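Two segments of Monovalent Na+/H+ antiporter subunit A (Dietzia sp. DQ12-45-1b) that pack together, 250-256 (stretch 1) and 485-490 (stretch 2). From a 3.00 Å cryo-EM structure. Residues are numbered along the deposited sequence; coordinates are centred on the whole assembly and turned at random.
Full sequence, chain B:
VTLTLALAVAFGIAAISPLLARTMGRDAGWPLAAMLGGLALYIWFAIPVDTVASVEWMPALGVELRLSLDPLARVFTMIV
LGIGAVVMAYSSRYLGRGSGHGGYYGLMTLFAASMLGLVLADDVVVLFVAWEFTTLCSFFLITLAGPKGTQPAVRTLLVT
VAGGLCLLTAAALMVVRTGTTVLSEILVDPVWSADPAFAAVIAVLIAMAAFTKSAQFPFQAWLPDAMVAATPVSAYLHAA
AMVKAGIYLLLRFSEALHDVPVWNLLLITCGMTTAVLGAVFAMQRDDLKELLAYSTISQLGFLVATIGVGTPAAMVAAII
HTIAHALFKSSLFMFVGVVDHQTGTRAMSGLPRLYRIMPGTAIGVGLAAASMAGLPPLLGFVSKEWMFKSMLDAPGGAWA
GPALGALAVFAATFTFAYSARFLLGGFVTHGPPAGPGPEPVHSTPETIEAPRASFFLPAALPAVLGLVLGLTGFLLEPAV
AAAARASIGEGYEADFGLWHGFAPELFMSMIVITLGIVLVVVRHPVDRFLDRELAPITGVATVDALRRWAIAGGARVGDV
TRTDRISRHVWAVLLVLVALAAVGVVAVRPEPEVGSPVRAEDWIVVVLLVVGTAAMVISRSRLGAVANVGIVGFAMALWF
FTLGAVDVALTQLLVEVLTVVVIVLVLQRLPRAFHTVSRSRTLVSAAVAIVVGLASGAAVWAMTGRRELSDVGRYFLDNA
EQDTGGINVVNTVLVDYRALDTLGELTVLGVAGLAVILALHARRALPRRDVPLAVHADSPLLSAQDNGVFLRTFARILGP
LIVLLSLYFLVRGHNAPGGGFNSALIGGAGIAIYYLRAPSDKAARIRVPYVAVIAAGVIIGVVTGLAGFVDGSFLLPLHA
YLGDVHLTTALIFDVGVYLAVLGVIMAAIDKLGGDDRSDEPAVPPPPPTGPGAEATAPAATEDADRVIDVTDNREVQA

Stretch 1, residues 250-256: LLRFSEA
Stretch 2, residues 485-490: RASIGE

Residues 250-256 and 485-490 belong to one chain, and at least 231 positions separate any two residues that touch. Together they bury 290 Å², counting both sides.

Leu250 to Arg252 are helical and continue a helix that begins earlier. Their phi/psi values are -69/-30, -77/-38 and -68/-51. Phe253 follows at -76/1 and Ser254 at -77/-6. Glu255 has -72/-34 and Ala256 -98/-53. Two weak backbone hydrogen bonds occur here: Ser254 N to Leu251 O and Ala256 N to Phe253 O, both 3.5 Å. Stretch 2 has no regular helix or strand. Its phi/psi values run -74/-2, -107/-15, -81/-40, -124/-179, -65/-68 and -71/173 from Arg485 to Glu490.

The register is set by two CA pairs. Arg252 CA lies 5.1 Å from Ser487 CA, and Glu255 CA lies 3.7 Å from Ile488 CA. At the second pair the two backbones come close together.

The polar approaches centre on Ser487 O. It lies 3.0 Å from Glu255 N, but the angle is poor and no hydrogen bond forms. It also lies 3.2 Å from Leu251 O and 3.6 Å from Arg252 O. These are carbonyl oxygens, so neither can donate to it. Ser254 C is 3.6 Å from Ser487 O. No hydrogen bond or salt bridge links the stretches.

Most of the remaining contacts are van der Waals packing. Ser254 points its CA-to-CB bond toward stretch 2, with chi1 178° (t). Its OG comes within 3.1 Å of Ile488 CG2, a tight polar-to-methyl approach. Ile488 has chi1 72° (p) and chi2 -176° (t); its CA-to-CB bond points sideways and the side-chain end leads away. The CA-to-CB bond of Leu251 points sideways, with chi1 -98°, between wells, and chi2 162° (t). Its CD2 is 3.6 Å from Ser487 OG. The CA-to-CB bond of Ser487 also points sideways, with chi1 100°, off the standard wells. Its OG is hydrogen-bonded to a residue adjoining one of the stretches.

The CA-to-CB bond of Glu255 points sideways. Its chi angles are 177° (t), 163° (t) and 21°. Its CG lies 4.2 Å from Gly489 N, and its OE1 lies 4.1 Å from Ala486 O. Both are loose contacts.

The CA-to-CB bonds of Arg252 (t, p, p; chi4 100°), Phe253 (chi1 -84°, m; chi2 -85°) and Ala256 point away from stretch 2. Leu250 (m, t), Arg485 (p, t, m; chi4 102°) and Glu490 (chi1 -32°, chi2 161°, chi3 42°) make no contact across the stretches.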

ATOM      1  N   LEU B 250      31.302  30.993  -0.648  1.00 71.36           N
ATOM      2  CA  LEU B 250      31.553  31.966   0.408  1.00 71.36           C
ATOM      3  C   LEU B 250      31.957  33.320  -0.159  1.00 71.36           C
ATOM      4  O   LEU B 250      31.693  34.354   0.462  1.00 71.36           O
ATOM      5  CB  LEU B 250      32.630  31.450   1.357  1.00 71.36           C
ATOM      6  CG  LEU B 250      32.232  30.207   2.146  1.00 71.36           C
ATOM      7  CD1 LEU B 250      33.246  29.901   3.216  1.00 71.36           C
ATOM      8  CD2 LEU B 250      30.860  30.391   2.756  1.00 71.36           C
ATOM      9  N   LEU B 251      32.598  33.335  -1.327  1.00 72.90           N
ATOM     10  CA  LEU B 251      32.996  34.597  -1.939  1.00 72.90           C
ATOM     11  C   LEU B 251      31.812  35.294  -2.592  1.00 72.90           C
ATOM     12  O   LEU B 251      31.704  36.524  -2.534  1.00 72.90           O
ATOM     13  CB  LEU B 251      34.099  34.351  -2.968  1.00 72.90           C
ATOM     14  CG  LEU B 251      35.531  34.592  -2.498  1.00 72.90           C
ATOM     15  CD1 LEU B 251      36.514  33.915  -3.430  1.00 72.90           C
ATOM     16  CD2 LEU B 251      35.809  36.074  -2.421  1.00 72.90           C
ATOM     17  N   ARG B 252      30.916  34.528  -3.213  1.00 75.58           N
ATOM     18  CA  ARG B 252      29.750  35.116  -3.862  1.00 75.58           C
ATOM     19  C   ARG B 252      28.798  35.709  -2.837  1.00 75.58           C
ATOM     20  O   ARG B 252      28.385  36.868  -2.955  1.00 75.58           O
ATOM     21  CB  ARG B 252      29.037  34.063  -4.708  1.00 75.58           C
ATOM     22  CG  ARG B 252      27.778  34.564  -5.386  1.00 75.58           C
ATOM     23  CD  ARG B 252      28.056  35.804  -6.214  1.00 75.58           C
ATOM     24  NE  ARG B 252      28.730  35.478  -7.466  1.00 75.58           N
ATOM     25  CZ  ARG B 252      28.115  35.377  -8.638  1.00 75.58           C
ATOM     26  NH1 ARG B 252      26.807  35.577  -8.720  1.00 75.58           N
ATOM     27  NH2 ARG B 252      28.804  35.076  -9.728  1.00 75.58           N
ATOM     28  N   PHE B 253      28.439  34.930  -1.821  1.00 74.22           N
ATOM     29  CA  PHE B 253      27.497  35.381  -0.808  1.00 74.22           C
ATOM     30  C   PHE B 253      28.111  36.350   0.188  1.00 74.22           C
ATOM     31  O   PHE B 253      27.412  36.794   1.104  1.00 74.22           O
ATOM     32  CB  PHE B 253      26.912  34.180  -0.065  1.00 74.22           C
ATOM     33  CG  PHE B 253      25.751  33.552  -0.765  1.00 74.22           C
ATOM     34  CD1 PHE B 253      24.474  34.046  -0.590  1.00 74.22           C
ATOM     35  CD2 PHE B 253      25.935  32.470  -1.606  1.00 74.22           C
ATOM     36  CE1 PHE B 253      23.404  33.472  -1.236  1.00 74.22           C
ATOM     37  CE2 PHE B 253      24.866  31.893  -2.255  1.00 74.22           C
ATOM     38  CZ  PHE B 253      23.600  32.393  -2.069  1.00 74.22           C
ATOM     39  N   SER B 254      29.385  36.695   0.039  1.00 74.69           N
ATOM     40  CA  SER B 254      30.006  37.646   0.946  1.00 74.69           C
ATOM     41  C   SER B 254      29.604  39.084   0.659  1.00 74.69           C
ATOM     42  O   SER B 254      29.977  39.977   1.426  1.00 74.69           O
ATOM     43  CB  SER B 254      31.527  37.512   0.889  1.00 74.69           C
ATOM     44  OG  SER B 254      32.142  38.464   1.735  1.00 74.69           O
ATOM     45  N   GLU B 255      28.858  39.336  -0.417  1.00 78.88           N
ATOM     46  CA  GLU B 255      28.373  40.686  -0.674  1.00 78.88           C
ATOM     47  C   GLU B 255      27.278  41.085   0.302  1.00 78.88           C
ATOM     48  O   GLU B 255      27.188  42.256   0.686  1.00 78.88           O
ATOM     49  CB  GLU B 255      27.856  40.800  -2.108  1.00 78.88           C
ATOM     50  CG  GLU B 255      27.261  42.154  -2.448  1.00 78.88           C
ATOM     51  CD  GLU B 255      27.140  42.379  -3.939  1.00 78.88           C
ATOM     52  OE1 GLU B 255      27.125  41.382  -4.692  1.00 78.88           O
ATOM     53  OE2 GLU B 255      27.061  43.551  -4.361  1.00 78.88           O
ATOM     54  N   ALA B 256      26.451  40.130   0.721  1.00 78.91           N
ATOM     55  CA  ALA B 256      25.359  40.387   1.647  1.00 78.91           C
ATOM     56  C   ALA B 256      25.714  40.029   3.082  1.00 78.91           C
ATOM     57  O   ALA B 256      25.567  40.858   3.984  1.00 78.91           O
ATOM     58  CB  ALA B 256      24.115  39.608   1.211  1.00 78.91           C
ATOM     59  N   ARG B 485      35.836  43.461  -5.903  1.00 85.69           N
ATOM     60  CA  ARG B 485      34.754  44.433  -5.818  1.00 85.69           C
ATOM     61  C   ARG B 485      33.448  43.897  -6.381  1.00 85.69           C
ATOM     62  O   ARG B 485      32.436  44.605  -6.338  1.00 85.69           O
ATOM     63  CB  ARG B 485      35.140  45.723  -6.540  1.00 85.69           C
ATOM     64  CG  ARG B 485      34.982  45.665  -8.046  1.00 85.69           C
ATOM     65  CD  ARG B 485      34.935  47.060  -8.642  1.00 85.69           C
ATOM     66  NE  ARG B 485      33.711  47.767  -8.276  1.00 85.69           N
ATOM     67  CZ  ARG B 485      33.643  48.708  -7.340  1.00 85.69           C
ATOM     68  NH1 ARG B 485      34.732  49.059  -6.671  1.00 85.69           N
ATOM     69  NH2 ARG B 485      32.486  49.296  -7.073  1.00 85.69           N
ATOM     70  N   ALA B 486      33.447  42.672  -6.907  1.00 82.08           N
ATOM     71  CA  ALA B 486      32.224  41.997  -7.310  1.00 82.08           C
ATOM     72  C   ALA B 486      31.828  40.874  -6.368  1.00 82.08           C
ATOM     73  O   ALA B 486      30.686  40.410  -6.433  1.00 82.08           O
ATOM     74  CB  ALA B 486      32.365  41.430  -8.730  1.00 82.08           C
ATOM     75  N   SER B 487      32.738  40.428  -5.502  1.00 79.44           N
ATOM     76  CA  SER B 487      32.379  39.455  -4.479  1.00 79.44           C
ATOM     77  C   SER B 487      31.705  40.132  -3.295  1.00 79.44           C
ATOM     78  O   SER B 487      30.744  39.595  -2.735  1.00 79.44           O
ATOM     79  CB  SER B 487      33.618  38.691  -4.021  1.00 79.44           C
ATOM     80  OG  SER B 487      34.105  39.210  -2.799  1.00 79.44           O
ATOM     81  N   ILE B 488      32.203  41.300  -2.893  1.00 81.53           N
ATOM     82  CA  ILE B 488      31.526  42.137  -1.910  1.00 81.53           C
ATOM     83  C   ILE B 488      31.309  43.515  -2.518  1.00 81.53           C
ATOM     84  O   ILE B 488      31.678  43.760  -3.672  1.00 81.53           O
ATOM     85  CB  ILE B 488      32.310  42.227  -0.590  1.00 81.53           C
ATOM     86  CG1 ILE B 488      33.562  43.081  -0.757  1.00 81.53           C
ATOM     87  CG2 ILE B 488      32.688  40.848  -0.097  1.00 81.53           C
ATOM     88  CD1 ILE B 488      34.411  43.113   0.481  1.00 81.53           C
ATOM     89  N   GLY B 489      30.713  44.421  -1.751  1.00 86.96           N
ATOM     90  CA  GLY B 489      30.352  45.725  -2.271  1.00 86.96           C
ATOM     91  C   GLY B 489      31.522  46.598  -2.676  1.00 86.96           C
ATOM     92  O   GLY B 489      31.709  46.878  -3.863  1.00 86.96           O
ATOM     93  N   GLU B 490      32.315  47.033  -1.701  1.00 91.61           N
ATOM     94  CA  GLU B 490      33.388  47.977  -1.963  1.00 91.61           C
ATOM     95  C   GLU B 490      34.520  47.309  -2.742  1.00 91.61           C
ATOM     96  O   GLU B 490      34.532  46.097  -2.971  1.00 91.61           O
ATOM     97  CB  GLU B 490      33.919  48.560  -0.655  1.00 91.61           C
ATOM     98  CG  GLU B 490      32.872  48.683   0.438  1.00 91.61           C
ATOM     99  CD  GLU B 490      33.483  48.811   1.821  1.00 91.61           C
ATOM    100  OE1 GLU B 490      34.485  49.544   1.966  1.00 91.61           O
ATOM    101  OE2 GLU B 490      32.963  48.178   2.763  1.00 91.61           O
TER